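Local coordinates for putative lipoprotein (Bacteroides thetaiotaomicron, PDB 4Q1Z) that is of unknown function but is a putative lipoprotein of the DUF4876 family, built from two domains rich in beta strands, at residues A[77-82]-A[360-365]; A[244-249]-A[295-300]; A[285-290]-A[299-304]. All blocks are in the same frame, centred on the assembly; numbering follows the deposited sequence.

Contact 1: residues A[77-82]-A[360-365]; sequences EYYING and REETGT
CG stands anti to the backbone N in both Tyr-79 (chi1 178°) and Arg-360 (chi1 -172°), and the two side chains then run past each other in opposite directions. CA of Arg-360 makes an off-centre CH-pi contact, 4.3 Å from the centroid of the Tyr-79 ring, while CG of Arg-360 lies 4.0 Å from Tyr-79 CE1. The arginine chain bends at chi3; NH1 lies 3.8 Å from CD1 of Tyr-79, with the guanidinium inclined to the ring rather than stacked on it. On the far side of this group comes the carboxylate of Glu-77, whose OE2 forms a long salt bridge of 3.7 Å with Arg-360 NH1; weak hydrogen bonds tie Arg-360 NH2 to Asn-137 O and Glu-77 OE2 to Ala-139 N. The loop that receives the tyrosine closes with a G1 beta bulge, Gly-364 and Thr-365 both facing Arg-360, and it meets the seven-stranded sheet of the other domain through strand 77-89. Within the loop, Thr-363 N and Thr-365 N reach Arg-360 O from opposite faces of its plane. At the phenol end, Glu-361 N donates to Tyr-79 OH over 3.2 Å at a nearly straight 162°. Glu-362 OE1 approaches the ring edge in its plane, 3.4 Å from Tyr-79 CE1, and Ser-67 OG is hydrogen-bonded to both this oxygen and the tyrosine hydroxyl.

Contact 2: residues A[244-249]-A[295-300]; sequences FYQGKA and SNVYYA
The methyl group of Ala-300 sits squarely over one face of the Phe-244 ring in a CH-pi contact, its CB 3.7 Å from the ring centroid and only 10° off the normal. CG of Phe-244 is anti to the backbone N (chi1 172°), and the ring reaches across to the backbone of the other segment: CE1 lies 3.4 Å from Ala-300 N, and Tyr-298 O comes in at the ring edge, 3.5 Å from Phe-244 CZ. Val-178 and Pro-279 touch both Phe-244 and Ala-300, completing a buried apolar cluster. Close packing extends to Gly-247, whose N is 3.6 Å from Tyr-298 CB; a beta carbon on this residue would press against that same atom.

Toward solvent the fit is looser. Gln-246 and Val-297 cross obliquely, CG1 of Val-297 lying against both CG and NE2 of Gln-246, the latter 3.9 Å away. Between the two regions a water bridges the backbones, accepting from Gln-246 N at 2.9 Å and donating to Tyr-298 O at 2.8 Å. The same oxygen receives a CA-H...O contact from Gln-246, so polar joining here is indirect or weak. Gln-246 and Gly-247, both with positive phi, form the corner of a type I' beta turn of the kind common in two-residue hairpins; here it follows strand 238-245 of the large mixed sheet and packs where strand 299-303 of the small three-stranded antiparallel sheet begins.

Contact 3: residues A[285-290]-A[299-304]; sequences MKTTDL and YAKIPI
Thr-287 and Tyr-299 form an antiparallel hydrogen-bonded pair, with Thr-287 N 3.0 Å from Tyr-299 O and Tyr-299 N 2.7 Å from Thr-287 O, next to the non-hydrogen-bonded pair of Lys-286 and Ala-300. This is a beta hairpin, and strand 172-175 flanks its strand 299-303 on the other side to make a small three-stranded antiparallel sheet. A third bond extends the ladder: Lys-301 N points almost straight (171°) at Met-285 O, 2.7 Å away, although the donor stands 40° out of the carbonyl plane.

Lys-301 is central to the side-chain packing. Its CG is anti to the carbonyl carbon (chi1 -74°), and the chain is extended beyond it. CB of Lys-301 rests 3.4 Å from Met-285 O. SE of Met-285, a selenomethionine whose side chain crosses the lysine at about a right angle, lies 3.7 Å from Lys-301 O and also touches CB. Further out, CE of Lys-301 comes within 3.7 Å of Thr-287 CG2, and NZ ends in a salt bridge to Asp-168 and a hydrogen bond to Asn-284 O. An alanine in place of Lys-301 would probably leave Asp-168 without this charged partner and open a gap beside the methyl group of Thr-287.

On the opposite face of the sheet from Thr-287 and Tyr-299, Lys-286 sends NZ to Gly-247 O and makes a cation-pi contact with Tyr-298. Thr-287 OG1, anti to its own backbone N, donates in the carbonyl plane to a lone pair of Thr-288 O, 2.8 Å away.

Overall arrangement
All three contacts are partly buried. Contact 1 lies about 17 Å from the chain's centre, measured between centres, against about 23 Å for contact 3 and 26 Å for contact 2, and on the opposite side of it from them. It connects the two domains through a tyrosine held by polar groups and a long salt bridge. Contacts 2 and 3 touch each other and share Tyr-299 and Ala-300 of strand 299-303, so one strand serves both. Contact 3 is regular backbone pairing within a sheet, with no exposed residue among those that touch, whereas contact 2 relies on an aromatic ring, a methyl group and a water beside a turn, with an exposed glutamine at its rim.

Contact 1: residues A[77-82]-A[360-365]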
ATOM      1  N   GLU A  77       5.948  10.661  -5.981  1.00 58.14           N
ATOM      2  CA  GLU A  77       4.878  11.548  -5.582  1.00 57.93           C
ATOM      3  C   GLU A  77       5.193  12.159  -4.243  1.00 60.97           C
ATOM      4  O   GLU A  77       5.720  11.476  -3.358  1.00 61.90           O
ATOM      5  CB  GLU A  77       3.554  10.806  -5.546  1.00 59.16           C
ATOM      6  CG  GLU A  77       2.349  11.725  -5.511  1.00 71.67           C
ATOM      7  CD  GLU A  77       1.051  11.085  -5.065  1.00 81.86           C
ATOM      8  OE1 GLU A  77       0.798   9.924  -5.460  1.00 77.04           O
ATOM      9  OE2 GLU A  77       0.293  11.744  -4.317  1.00 64.72           O
ATOM     10  N   TYR A  78       4.896  13.463  -4.109  1.00 55.08           N
ATOM     11  CA  TYR A  78       5.119  14.235  -2.903  1.00 53.93           C
ATOM     12  C   TYR A  78       3.894  15.025  -2.516  1.00 59.54           C
ATOM     13  O   TYR A  78       3.309  15.700  -3.358  1.00 61.90           O
ATOM     14  CB  TYR A  78       6.302  15.230  -3.067  1.00 54.76           C
ATOM     15  CG  TYR A  78       7.618  14.609  -3.479  1.00 55.14           C
ATOM     16  CD1 TYR A  78       7.880  14.306  -4.812  1.00 56.50           C
ATOM     17  CD2 TYR A  78       8.628  14.387  -2.546  1.00 55.86           C
ATOM     18  CE1 TYR A  78       9.096  13.749  -5.200  1.00 55.86           C
ATOM     19  CE2 TYR A  78       9.854  13.844  -2.925  1.00 56.69           C
ATOM     20  CZ  TYR A  78      10.080  13.521  -4.254  1.00 66.81           C
ATOM     21  OH  TYR A  78      11.273  12.962  -4.644  1.00 75.79           O
ATOM     22  N   TYR A  79       3.543  15.002  -1.234  1.00 55.31           N
ATOM     23  CA  TYR A  79       2.511  15.867  -0.698  1.00 55.20           C
ATOM     24  C   TYR A  79       3.259  17.112  -0.223  1.00 59.83           C
ATOM     25  O   TYR A  79       4.162  17.030   0.626  1.00 58.16           O
ATOM     26  CB  TYR A  79       1.671  15.188   0.401  1.00 55.81           C
ATOM     27  CG  TYR A  79       0.629  16.123   0.979  1.00 58.13           C
ATOM     28  CD1 TYR A  79      -0.372  16.670   0.176  1.00 59.93           C
ATOM     29  CD2 TYR A  79       0.679  16.511   2.313  1.00 59.50           C
ATOM     30  CE1 TYR A  79      -1.311  17.558   0.697  1.00 61.39           C
ATOM     31  CE2 TYR A  79      -0.257  17.397   2.844  1.00 61.26           C
ATOM     32  CZ  TYR A  79      -1.236  17.931   2.029  1.00 70.03           C
ATOM     33  OH  TYR A  79      -2.133  18.814   2.569  1.00 78.38           O
ATOM     34  N   ILE A  80       2.982  18.247  -0.869  1.00 57.44           N
ATOM     35  CA  ILE A  80       3.722  19.472  -0.562  1.00 56.22           C
ATOM     36  C   ILE A  80       2.831  20.418   0.234  1.00 61.46           C
ATOM     37  O   ILE A  80       1.618  20.444   0.038  1.00 62.36           O
ATOM     38  CB  ILE A  80       4.335  20.084  -1.859  1.00 58.83           C
ATOM     39  CG1 ILE A  80       3.253  20.523  -2.891  1.00 59.47           C
ATOM     40  CG2 ILE A  80       5.330  19.081  -2.484  1.00 56.68           C
ATOM     41  CD1 ILE A  80       3.753  21.204  -4.149  1.00 59.56           C
ATOM     42  N   ASN A  81       3.425  21.126   1.200  1.00 58.84           N
ATOM     43  CA  ASN A  81       2.700  22.017   2.103  1.00 59.19           C
ATOM     44  C   ASN A  81       3.571  23.181   2.562  1.00 62.57           C
ATOM     45  O   ASN A  81       4.779  23.042   2.695  1.00 62.24           O
ATOM     46  CB  ASN A  81       2.181  21.231   3.331  1.00 60.95           C
ATOM     47  CG  ASN A  81       0.741  21.517   3.691  1.00103.47           C
ATOM     48  OD1 ASN A  81       0.327  22.674   3.869  1.00105.75           O
ATOM     49  ND2 ASN A  81      -0.060  20.467   3.834  1.00 97.42           N
ATOM     50  N   GLY A  82       2.938  24.308   2.826  1.00 60.02           N
ATOM     51  CA  GLY A  82       3.609  25.506   3.293  1.00 61.66           C
ATOM     52  C   GLY A  82       2.629  26.537   3.789  1.00 68.99           C
ATOM     53  O   GLY A  82       1.436  26.435   3.518  1.00 68.26           O
ATOM     54  N   ARG A 360      -3.806  15.078   4.392  1.00 60.96           N
ATOM     55  CA  ARG A 360      -3.985  15.486   2.997  1.00 60.75           C
ATOM     56  C   ARG A 360      -5.240  16.313   2.984  1.00 67.35           C
ATOM     57  O   ARG A 360      -6.327  15.758   2.910  1.00 67.76           O
ATOM     58  CB  ARG A 360      -4.072  14.266   2.057  1.00 58.68           C
ATOM     59  CG  ARG A 360      -4.059  14.634   0.574  1.00 65.15           C
ATOM     60  CD  ARG A 360      -4.042  13.436  -0.363  1.00 64.35           C
ATOM     61  NE  ARG A 360      -2.897  12.544  -0.147  1.00 63.25           N
ATOM     62  CZ  ARG A 360      -1.737  12.606  -0.798  1.00 71.46           C
ATOM     63  NH1 ARG A 360      -1.527  13.543  -1.714  1.00 58.44           N
ATOM     64  NH2 ARG A 360      -0.773  11.739  -0.530  1.00 58.59           N
ATOM     65  N   GLU A 361      -5.086  17.635   3.146  1.00 66.33           N
ATOM     66  CA  GLU A 361      -6.162  18.636   3.272  1.00 68.01           C
ATOM     67  C   GLU A 361      -7.165  18.615   2.100  1.00 72.38           C
ATOM     68  O   GLU A 361      -8.338  18.967   2.292  1.00 73.39           O
ATOM     69  CB  GLU A 361      -5.584  20.065   3.433  1.00 70.08           C
ATOM     70  CG  GLU A 361      -4.559  20.231   4.551  1.00 82.62           C
ATOM     71  CD  GLU A 361      -5.053  20.333   5.986  1.00113.54           C
ATOM     72  OE1 GLU A 361      -5.736  19.398   6.464  1.00107.74           O
ATOM     73  OE2 GLU A 361      -4.672  21.315   6.664  1.00116.24           O
ATOM     74  N   GLU A 362      -6.706  18.202   0.903  1.00 65.96           N
ATOM     75  CA  GLU A 362      -7.526  18.154  -0.299  1.00 65.33           C
ATOM     76  C   GLU A 362      -8.657  17.139  -0.151  1.00 69.95           C
ATOM     77  O   GLU A 362      -9.753  17.342  -0.684  1.00 70.58           O
ATOM     78  CB  GLU A 362      -6.647  17.800  -1.504  1.00 65.57           C
ATOM     79  CG  GLU A 362      -5.908  18.983  -2.125  1.00 72.52           C
ATOM     80  CD  GLU A 362      -4.766  19.638  -1.363  1.00 85.51           C
ATOM     81  OE1 GLU A 362      -4.096  18.954  -0.555  1.00 78.04           O
ATOM     82  OE2 GLU A 362      -4.531  20.846  -1.600  1.00 82.66           O
ATOM     83  N   THR A 363      -8.390  16.059   0.608  1.00 65.36           N
ATOM     84  CA  THR A 363      -9.322  14.948   0.832  1.00 63.84           C
ATOM     85  C   THR A 363      -9.637  14.710   2.319  1.00 66.60           C
ATOM     86  O   THR A 363     -10.537  13.927   2.622  1.00 66.61           O
ATOM     87  CB  THR A 363      -8.740  13.682   0.211  1.00 61.98           C
ATOM     88  OG1 THR A 363      -7.408  13.487   0.708  1.00 62.70           O
ATOM     89  CG2 THR A 363      -8.746  13.732  -1.319  1.00 53.46           C
ATOM     90  N   GLY A 364      -8.914  15.387   3.213  1.00 62.23           N
ATOM     91  CA  GLY A 364      -9.054  15.236   4.657  1.00 62.64           C
ATOM     92  C   GLY A 364      -8.759  13.816   5.102  1.00 65.95           C
ATOM     93  O   GLY A 364      -9.529  13.231   5.874  1.00 65.97           O
ATOM     94  N   THR A 365      -7.653  13.236   4.565  1.00 60.88           N
ATOM     95  CA  THR A 365      -7.265  11.838   4.796  1.00 58.59           C
ATOM     96  C   THR A 365      -5.825  11.669   5.296  1.00 62.23           C
ATOM     97  O   THR A 365      -4.958  12.526   5.105  1.00 62.57           O
ATOM     98  CB  THR A 365      -7.464  11.008   3.515  1.00 56.39           C
ATOM     99  OG1 THR A 365      -6.756  11.626   2.437  1.00 51.46           O
ATOM    100  CG2 THR A 365      -8.945  10.835   3.147  1.00 53.56           C
TER

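Contact 2: residues A[244-249]-A[295-300]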
ATOM      1  N   PHE A 244      -0.667 -17.813 -11.067  1.00 43.85           N
ATOM      2  CA  PHE A 244       0.434 -18.756 -11.136  1.00 43.16           C
ATOM      3  C   PHE A 244       0.661 -19.489  -9.846  1.00 46.61           C
ATOM      4  O   PHE A 244       0.630 -18.900  -8.777  1.00 46.29           O
ATOM      5  CB  PHE A 244       1.737 -17.991 -11.508  1.00 45.02           C
ATOM      6  CG  PHE A 244       3.045 -18.766 -11.441  1.00 46.32           C
ATOM      7  CD1 PHE A 244       3.678 -19.000 -10.220  1.00 47.85           C
ATOM      8  CD2 PHE A 244       3.685 -19.183 -12.603  1.00 47.35           C
ATOM      9  CE1 PHE A 244       4.886 -19.697 -10.168  1.00 48.33           C
ATOM     10  CE2 PHE A 244       4.921 -19.829 -12.548  1.00 48.79           C
ATOM     11  CZ  PHE A 244       5.494 -20.110 -11.336  1.00 46.45           C
ATOM     12  N   TYR A 245       0.956 -20.777  -9.970  1.00 44.63           N
ATOM     13  CA  TYR A 245       1.342 -21.687  -8.900  1.00 44.51           C
ATOM     14  C   TYR A 245       2.040 -22.830  -9.556  1.00 48.85           C
ATOM     15  O   TYR A 245       1.495 -23.402 -10.493  1.00 49.00           O
ATOM     16  CB  TYR A 245       0.169 -22.147  -8.017  1.00 45.94           C
ATOM     17  CG  TYR A 245       0.617 -22.960  -6.824  1.00 48.03           C
ATOM     18  CD1 TYR A 245       1.408 -22.394  -5.825  1.00 48.40           C
ATOM     19  CD2 TYR A 245       0.272 -24.308  -6.701  1.00 50.51           C
ATOM     20  CE1 TYR A 245       1.847 -23.145  -4.732  1.00 46.70           C
ATOM     21  CE2 TYR A 245       0.710 -25.071  -5.610  1.00 51.93           C
ATOM     22  CZ  TYR A 245       1.485 -24.476  -4.619  1.00 59.01           C
ATOM     23  OH  TYR A 245       1.906 -25.197  -3.519  1.00 61.60           O
ATOM     24  N   GLN A 246       3.299 -23.061  -9.151  1.00 45.13           N
ATOM     25  CA  GLN A 246       4.198 -24.124  -9.588  1.00 46.64           C
ATOM     26  C   GLN A 246       4.266 -24.290 -11.135  1.00 54.58           C
ATOM     27  O   GLN A 246       4.181 -25.406 -11.667  1.00 57.35           O
ATOM     28  CB  GLN A 246       3.827 -25.441  -8.877  1.00 47.65           C
ATOM     29  CG  GLN A 246       4.197 -25.369  -7.400  1.00 60.73           C
ATOM     30  CD  GLN A 246       3.900 -26.605  -6.603  1.00 71.00           C
ATOM     31  OE1 GLN A 246       3.272 -27.561  -7.074  1.00 61.08           O
ATOM     32  NE2 GLN A 246       4.385 -26.609  -5.367  1.00 59.69           N
ATOM     33  N   GLY A 247       4.453 -23.171 -11.824  1.00 50.05           N
ATOM     34  CA  GLY A 247       4.560 -23.111 -13.280  1.00 50.74           C
ATOM     35  C   GLY A 247       3.253 -23.141 -14.053  1.00 55.66           C
ATOM     36  O   GLY A 247       3.273 -23.068 -15.279  1.00 56.38           O
ATOM     37  N   LYS A 248       2.112 -23.260 -13.359  1.00 52.63           N
ATOM     38  CA  LYS A 248       0.798 -23.403 -13.988  1.00 53.11           C
ATOM     39  C   LYS A 248      -0.175 -22.268 -13.628  1.00 55.98           C
ATOM     40  O   LYS A 248       0.001 -21.589 -12.619  1.00 54.28           O
ATOM     41  CB  LYS A 248       0.188 -24.761 -13.580  1.00 56.20           C
ATOM     42  CG  LYS A 248       0.789 -25.963 -14.302  1.00 68.30           C
ATOM     43  CD  LYS A 248       0.202 -27.248 -13.744  1.00 89.42           C
ATOM     44  CE  LYS A 248       0.122 -28.374 -14.753  1.00110.25           C
ATOM     45  NZ  LYS A 248      -0.683 -29.520 -14.244  1.00118.36           N
ATOM     46  N   ALA A 249      -1.206 -22.088 -14.475  1.00 53.18           N
ATOM     47  CA  ALA A 249      -2.292 -21.111 -14.326  1.00 52.40           C
ATOM     48  C   ALA A 249      -3.378 -21.610 -13.354  1.00 55.63           C
ATOM     49  O   ALA A 249      -4.058 -20.806 -12.722  1.00 54.68           O
ATOM     50  CB  ALA A 249      -2.910 -20.827 -15.681  1.00 53.75           C
ATOM     51  N   SER A 295      14.663 -30.512  -8.373  1.00 66.82           N
ATOM     52  CA  SER A 295      13.400 -29.785  -8.206  1.00 64.07           C
ATOM     53  C   SER A 295      12.578 -29.627  -9.471  1.00 65.07           C
ATOM     54  O   SER A 295      13.123 -29.491 -10.566  1.00 65.15           O
ATOM     55  CB  SER A 295      13.641 -28.400  -7.624  1.00 65.96           C
ATOM     56  OG  SER A 295      12.416 -27.822  -7.203  1.00 69.57           O
ATOM     57  N   ASN A 296      11.250 -29.603  -9.284  1.00 59.76           N
ATOM     58  CA  ASN A 296      10.229 -29.390 -10.311  1.00 59.16           C
ATOM     59  C   ASN A 296       9.259 -28.265  -9.853  1.00 59.29           C
ATOM     60  O   ASN A 296       8.204 -28.037 -10.464  1.00 60.02           O
ATOM     61  CB  ASN A 296       9.498 -30.703 -10.621  1.00 61.86           C
ATOM     62  CG  ASN A 296      10.340 -31.685 -11.413  1.00 93.76           C
ATOM     63  OD1 ASN A 296      10.669 -31.457 -12.590  1.00 95.08           O
ATOM     64  ND2 ASN A 296      10.724 -32.795 -10.782  1.00 82.50           N
ATOM     65  N   VAL A 297       9.656 -27.541  -8.793  1.00 51.00           N
ATOM     66  CA  VAL A 297       8.883 -26.443  -8.234  1.00 48.78           C
ATOM     67  C   VAL A 297       9.415 -25.152  -8.881  1.00 50.97           C
ATOM     68  O   VAL A 297      10.596 -24.819  -8.783  1.00 49.23           O
ATOM     69  CB  VAL A 297       8.886 -26.439  -6.678  1.00 51.37           C
ATOM     70  CG1 VAL A 297       8.025 -25.316  -6.134  1.00 49.31           C
ATOM     71  CG2 VAL A 297       8.387 -27.785  -6.135  1.00 51.46           C
ATOM     72  N   TYR A 298       8.515 -24.501  -9.624  1.00 47.50           N
ATOM     73  CA  TYR A 298       8.692 -23.313 -10.428  1.00 46.21           C
ATOM     74  C   TYR A 298       8.142 -22.113  -9.714  1.00 51.52           C
ATOM     75  O   TYR A 298       7.086 -22.188  -9.060  1.00 50.69           O
ATOM     76  CB  TYR A 298       8.025 -23.479 -11.808  1.00 46.87           C
ATOM     77  CG  TYR A 298       8.866 -24.294 -12.767  1.00 48.88           C
ATOM     78  CD1 TYR A 298       9.858 -23.694 -13.538  1.00 50.97           C
ATOM     79  CD2 TYR A 298       8.708 -25.674 -12.866  1.00 50.43           C
ATOM     80  CE1 TYR A 298      10.669 -24.442 -14.386  1.00 52.40           C
ATOM     81  CE2 TYR A 298       9.514 -26.437 -13.710  1.00 52.52           C
ATOM     82  CZ  TYR A 298      10.495 -25.817 -14.473  1.00 62.31           C
ATOM     83  OH  TYR A 298      11.302 -26.563 -15.316  1.00 63.63           O
ATOM     84  N   TYR A 299       8.899 -21.001  -9.818  1.00 47.62           N
ATOM     85  CA  TYR A 299       8.583 -19.720  -9.200  1.00 45.28           C
ATOM     86  C   TYR A 299       8.446 -18.673 -10.260  1.00 49.02           C
ATOM     87  O   TYR A 299       9.027 -18.813 -11.342  1.00 50.72           O
ATOM     88  CB  TYR A 299       9.655 -19.367  -8.166  1.00 45.29           C
ATOM     89  CG  TYR A 299       9.714 -20.409  -7.063  1.00 45.40           C
ATOM     90  CD1 TYR A 299       8.621 -20.623  -6.217  1.00 45.66           C
ATOM     91  CD2 TYR A 299      10.813 -21.252  -6.931  1.00 45.82           C
ATOM     92  CE1 TYR A 299       8.644 -21.614  -5.247  1.00 42.62           C
ATOM     93  CE2 TYR A 299      10.857 -22.226  -5.939  1.00 45.96           C
ATOM     94  CZ  TYR A 299       9.776 -22.389  -5.090  1.00 49.51           C
ATOM     95  OH  TYR A 299       9.807 -23.325  -4.096  1.00 53.12           O
ATOM     96  N   ALA A 300       7.593 -17.683 -10.017  1.00 45.12           N
ATOM     97  CA  ALA A 300       7.361 -16.637 -11.032  1.00 45.08           C
ATOM     98  C   ALA A 300       8.334 -15.525 -10.840  1.00 48.03           C
ATOM     99  O   ALA A 300       8.553 -15.088  -9.713  1.00 46.35           O
ATOM    100  CB  ALA A 300       5.934 -16.111 -10.945  1.00 45.34           C
TER
HETATM  101  O   HOH W   1       5.110 -21.986  -7.113  1.00 44.51           O

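Contact 3: residues A[285-290]-A[299-304]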
HETATM    1  N   MSE A 285      10.216 -16.106 -17.654  1.00 46.74           N
HETATM    2  CA  MSE A 285       9.546 -15.529 -16.481  1.00 42.51           C
HETATM    3  C   MSE A 285       9.311 -16.562 -15.365  1.00 48.79           C
HETATM    4  O   MSE A 285       8.643 -16.254 -14.372  1.00 49.07           O
HETATM    5  CB  MSE A 285       8.228 -14.844 -16.870  1.00 42.72           C
HETATM    6  CG  MSE A 285       8.412 -13.393 -17.372  1.00 47.91           C
HETATM    7 SE   MSE A 285       9.812 -12.289 -16.481  0.75 50.19          SE
HETATM    8  CE  MSE A 285      10.883 -12.045 -17.929  1.00 47.84           C
ATOM      9  N   LYS A 286       9.865 -17.770 -15.506  1.00 46.10           N
ATOM     10  CA  LYS A 286       9.708 -18.765 -14.454  1.00 45.80           C
ATOM     11  C   LYS A 286      10.987 -19.577 -14.273  1.00 52.74           C
ATOM     12  O   LYS A 286      11.723 -19.776 -15.240  1.00 55.00           O
ATOM     13  CB  LYS A 286       8.498 -19.670 -14.681  1.00 47.05           C
ATOM     14  CG  LYS A 286       8.516 -20.465 -15.984  1.00 51.31           C
ATOM     15  CD  LYS A 286       7.653 -21.652 -15.806  1.00 48.47           C
ATOM     16  CE  LYS A 286       6.821 -21.917 -16.994  1.00 49.04           C
ATOM     17  NZ  LYS A 286       5.938 -23.088 -16.737  1.00 61.76           N
ATOM     18  N   THR A 287      11.263 -20.018 -13.028  1.00 48.94           N
ATOM     19  CA  THR A 287      12.467 -20.798 -12.721  1.00 49.51           C
ATOM     20  C   THR A 287      12.307 -21.706 -11.482  1.00 53.31           C
ATOM     21  O   THR A 287      11.493 -21.451 -10.575  1.00 52.09           O
ATOM     22  CB  THR A 287      13.680 -19.839 -12.503  1.00 59.38           C
ATOM     23  OG1 THR A 287      14.857 -20.607 -12.236  1.00 59.64           O
ATOM     24  CG2 THR A 287      13.458 -18.821 -11.362  1.00 57.15           C
ATOM     25  N   THR A 288      13.145 -22.734 -11.429  1.00 50.34           N
ATOM     26  CA  THR A 288      13.253 -23.579 -10.248  1.00 50.07           C
ATOM     27  C   THR A 288      14.378 -22.952  -9.369  1.00 55.35           C
ATOM     28  O   THR A 288      15.078 -22.016  -9.794  1.00 54.26           O
ATOM     29  CB  THR A 288      13.518 -25.069 -10.628  1.00 53.02           C
ATOM     30  OG1 THR A 288      14.771 -25.197 -11.285  1.00 57.82           O
ATOM     31  CG2 THR A 288      12.455 -25.659 -11.524  1.00 47.22           C
ATOM     32  N   ASP A 289      14.535 -23.461  -8.141  1.00 52.46           N
ATOM     33  CA  ASP A 289      15.638 -23.103  -7.262  1.00 51.73           C
ATOM     34  C   ASP A 289      16.788 -23.939  -7.783  1.00 56.52           C
ATOM     35  O   ASP A 289      16.682 -25.174  -7.799  1.00 57.65           O
ATOM     36  CB  ASP A 289      15.278 -23.411  -5.800  1.00 52.83           C
ATOM     37  CG  ASP A 289      16.363 -23.119  -4.786  1.00 58.71           C
ATOM     38  OD1 ASP A 289      17.534 -22.927  -5.197  1.00 59.91           O
ATOM     39  OD2 ASP A 289      16.045 -23.076  -3.586  1.00 59.35           O
ATOM     40  N   LEU A 290      17.837 -23.291  -8.310  1.00 51.01           N
ATOM     41  CA  LEU A 290      18.931 -24.022  -8.944  1.00 50.46           C
ATOM     42  C   LEU A 290      19.793 -24.763  -7.944  1.00 55.95           C
ATOM     43  O   LEU A 290      20.557 -25.630  -8.363  1.00 57.95           O
ATOM     44  CB  LEU A 290      19.777 -23.111  -9.831  1.00 50.47           C
ATOM     45  CG  LEU A 290      19.021 -22.443 -11.002  1.00 53.06           C
ATOM     46  CD1 LEU A 290      19.913 -21.528 -11.769  1.00 53.19           C
ATOM     47  CD2 LEU A 290      18.399 -23.459 -11.940  1.00 51.24           C
ATOM     48  N   TYR A 299       8.899 -21.001  -9.818  1.00 47.62           N
ATOM     49  CA  TYR A 299       8.583 -19.720  -9.200  1.00 45.28           C
ATOM     50  C   TYR A 299       8.446 -18.673 -10.260  1.00 49.02           C
ATOM     51  O   TYR A 299       9.027 -18.813 -11.342  1.00 50.72           O
ATOM     52  CB  TYR A 299       9.655 -19.367  -8.166  1.00 45.29           C
ATOM     53  CG  TYR A 299       9.714 -20.409  -7.063  1.00 45.40           C
ATOM     54  CD1 TYR A 299       8.621 -20.623  -6.217  1.00 45.66           C
ATOM     55  CD2 TYR A 299      10.813 -21.252  -6.931  1.00 45.82           C
ATOM     56  CE1 TYR A 299       8.644 -21.614  -5.247  1.00 42.62           C
ATOM     57  CE2 TYR A 299      10.857 -22.226  -5.939  1.00 45.96           C
ATOM     58  CZ  TYR A 299       9.776 -22.389  -5.090  1.00 49.51           C
ATOM     59  OH  TYR A 299       9.807 -23.325  -4.096  1.00 53.12           O
ATOM     60  N   ALA A 300       7.593 -17.683 -10.017  1.00 45.12           N
ATOM     61  CA  ALA A 300       7.361 -16.637 -11.032  1.00 45.08           C
ATOM     62  C   ALA A 300       8.334 -15.525 -10.840  1.00 48.03           C
ATOM     63  O   ALA A 300       8.553 -15.088  -9.713  1.00 46.35           O
ATOM     64  CB  ALA A 300       5.934 -16.111 -10.945  1.00 45.34           C
ATOM     65  N   LYS A 301       8.951 -15.084 -11.937  1.00 47.27           N
ATOM     66  CA  LYS A 301       9.920 -13.988 -11.924  1.00 46.44           C
ATOM     67  C   LYS A 301       9.161 -12.687 -11.937  1.00 48.39           C
ATOM     68  O   LYS A 301       8.573 -12.319 -12.948  1.00 48.36           O
ATOM     69  CB  LYS A 301      10.921 -14.090 -13.089  1.00 48.00           C
ATOM     70  CG  LYS A 301      11.948 -15.192 -12.896  1.00 39.01           C
ATOM     71  CD  LYS A 301      12.919 -15.168 -14.054  1.00 46.97           C
ATOM     72  CE  LYS A 301      13.497 -16.542 -14.327  1.00 52.34           C
ATOM     73  NZ  LYS A 301      14.429 -16.546 -15.484  1.00 48.12           N
ATOM     74  N   ILE A 302       9.116 -12.029 -10.777  1.00 44.31           N
ATOM     75  CA  ILE A 302       8.415 -10.760 -10.611  1.00 43.48           C
ATOM     76  C   ILE A 302       9.417  -9.609 -10.796  1.00 50.10           C
ATOM     77  O   ILE A 302      10.289  -9.439  -9.939  1.00 49.54           O
ATOM     78  CB  ILE A 302       7.689 -10.709  -9.237  1.00 44.47           C
ATOM     79  CG1 ILE A 302       6.584 -11.810  -9.153  1.00 43.73           C
ATOM     80  CG2 ILE A 302       7.135  -9.297  -8.924  1.00 42.38           C
ATOM     81  CD1 ILE A 302       6.233 -12.226  -7.767  1.00 43.11           C
ATOM     82  N   PRO A 303       9.319  -8.800 -11.886  1.00 47.40           N
ATOM     83  CA  PRO A 303      10.236  -7.659 -12.036  1.00 47.49           C
ATOM     84  C   PRO A 303      10.090  -6.665 -10.882  1.00 52.01           C
ATOM     85  O   PRO A 303       8.992  -6.153 -10.601  1.00 51.16           O
ATOM     86  CB  PRO A 303       9.814  -7.052 -13.386  1.00 49.38           C
ATOM     87  CG  PRO A 303       9.196  -8.214 -14.123  1.00 53.64           C
ATOM     88  CD  PRO A 303       8.392  -8.861 -13.028  1.00 48.87           C
ATOM     89  N   ILE A 304      11.208  -6.426 -10.192  1.00 49.25           N
ATOM     90  CA  ILE A 304      11.343  -5.482  -9.075  1.00 49.28           C
ATOM     91  C   ILE A 304      10.812  -4.068  -9.485  1.00 54.80           C
ATOM     92  O   ILE A 304      10.203  -3.374  -8.670  1.00 54.86           O
ATOM     93  CB  ILE A 304      12.840  -5.463  -8.630  1.00 52.16           C
ATOM     94  CG1 ILE A 304      13.129  -6.627  -7.657  1.00 52.08           C
ATOM     95  CG2 ILE A 304      13.289  -4.123  -8.058  1.00 50.91           C
ATOM     96  CD1 ILE A 304      14.644  -7.001  -7.538  1.00 60.51           C
TER